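Adc operon repressor AdcR (Streptococcus pneumoniae, PDB 3TGN) binds target promoters as a zinc-responsive homodimer, repressing zinc-uptake and surface-antigen genes when zinc is present and activating adh. Local coordinates at residues Lys6-Asn9 against Ala10-Glu14. Numbering follows the deposited sequence.
Sequences KDIN and AFLNE
L12 packs back against I8, one helical turn earlier. Its CB lies 3.6 Å from I8 O. CG comes closer, 3.2 Å from the same oxygen, because chi1 of -64° places it opposite the carbonyl carbon and next to the backbone N. At the tip, CD1 lies 3.7 Å from I8 O and 4.1 Å from CG2 of I8; the second is the apolar contact. The two side chains flank each other on one face of the helix. I8 O also accepts the backbone N-H of L12 in a nearly straight bond. Three more i to i+4 bonds join K6-N9 to A10-E14: A10 N to K6 O, F11 N to D7 O and N13 N to N9 O. N9 and N13 lie one turn apart, with their amide planes 65° apart. Their ND2 atoms approach to 3.9 Å, but no bond joins the two amides. F11 sets its CB 3.2 Å from D7 O, while the ring extends off from K6-N9. The carboxylate of D7 is hydrogen-bonded through OD1 to NE2 of Q3 and through OD2 to NE2 of Q135 of the second subunit. I8 also packs on F137 and L141 of helix 128-145. Y119 of the second subunit packs on I8, N9 and L12, and V142 of the second subunit packs on F11. These are consecutive turns of regular alpha-helix in helix 3-19, within the helical dimer interface characteristic of MarR-family regulators.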
# COMPACT_ATOMS: atom_id res chain seq x y z
N LYS B 6 -17.24 -8.51 4.21
CA LYS B 6 -16.56 -9.09 3.06
C LYS B 6 -16.10 -8.01 2.08
O LYS B 6 -15.03 -8.12 1.48
CB LYS B 6 -17.47 -10.10 2.37
CG LYS B 6 -17.94 -11.20 3.31
CD LYS B 6 -19.15 -11.93 2.76
CE LYS B 6 -19.69 -12.93 3.77
NZ LYS B 6 -20.97 -13.55 3.31
N ASP B 7 -16.90 -6.96 1.93
CA ASP B 7 -16.54 -5.87 1.03
C ASP B 7 -15.27 -5.16 1.49
O ASP B 7 -14.47 -4.72 0.67
CB ASP B 7 -17.68 -4.86 0.92
CG ASP B 7 -18.93 -5.46 0.33
OD1 ASP B 7 -18.83 -6.47 -0.40
OD2 ASP B 7 -20.03 -4.92 0.59
N ILE B 8 -15.11 -5.03 2.80
CA ILE B 8 -13.95 -4.36 3.37
C ILE B 8 -12.67 -5.12 3.06
O ILE B 8 -11.64 -4.53 2.73
CB ILE B 8 -14.08 -4.23 4.90
CG1 ILE B 8 -15.20 -3.24 5.26
CG2 ILE B 8 -12.77 -3.79 5.53
CD1 ILE B 8 -15.51 -3.20 6.75
N ASN B 9 -12.74 -6.44 3.18
CA ASN B 9 -11.60 -7.29 2.88
C ASN B 9 -11.20 -7.18 1.41
O ASN B 9 -10.02 -7.04 1.08
CB ASN B 9 -11.92 -8.74 3.23
CG ASN B 9 -10.70 -9.63 3.18
OD1 ASN B 9 -9.88 -9.64 4.09
ND2 ASN B 9 -10.57 -10.38 2.09
N ALA B 10 -12.19 -7.26 0.53
CA ALA B 10 -11.93 -7.18 -0.90
C ALA B 10 -11.40 -5.80 -1.27
O ALA B 10 -10.52 -5.67 -2.12
CB ALA B 10 -13.19 -7.52 -1.69
N PHE B 11 -11.93 -4.77 -0.61
CA PHE B 11 -11.50 -3.40 -0.84
C PHE B 11 -10.03 -3.22 -0.49
O PHE B 11 -9.26 -2.66 -1.27
CB PHE B 11 -12.37 -2.43 -0.03
CG PHE B 11 -11.77 -1.06 0.14
CD1 PHE B 11 -11.81 -0.14 -0.89
CD2 PHE B 11 -11.18 -0.69 1.34
CE1 PHE B 11 -11.27 1.13 -0.74
CE2 PHE B 11 -10.63 0.57 1.50
CZ PHE B 11 -10.67 1.48 0.46
N LEU B 12 -9.64 -3.69 0.69
CA LEU B 12 -8.25 -3.59 1.13
C LEU B 12 -7.32 -4.34 0.18
O LEU B 12 -6.26 -3.84 -0.18
CB LEU B 12 -8.09 -4.08 2.57
CG LEU B 12 -8.84 -3.25 3.61
CD1 LEU B 12 -8.74 -3.88 4.99
CD2 LEU B 12 -8.33 -1.80 3.63
N ASN B 13 -7.73 -5.55 -0.23
CA ASN B 13 -6.99 -6.29 -1.25
C ASN B 13 -6.75 -5.46 -2.50
O ASN B 13 -5.64 -5.42 -3.03
CB ASN B 13 -7.73 -7.57 -1.63
CG ASN B 13 -7.58 -8.67 -0.61
OD1 ASN B 13 -6.97 -8.48 0.44
ND2 ASN B 13 -8.14 -9.84 -0.90
N GLU B 14 -7.80 -4.79 -2.97
CA GLU B 14 -7.72 -4.00 -4.19
C GLU B 14 -6.79 -2.80 -4.03
O GLU B 14 -5.99 -2.50 -4.92
CB GLU B 14 -9.12 -3.53 -4.63
CG GLU B 14 -9.17 -2.99 -6.05
CD GLU B 14 -8.85 -4.04 -7.09
OE1 GLU B 14 -9.36 -5.17 -6.97
OE2 GLU B 14 -8.07 -3.74 -8.02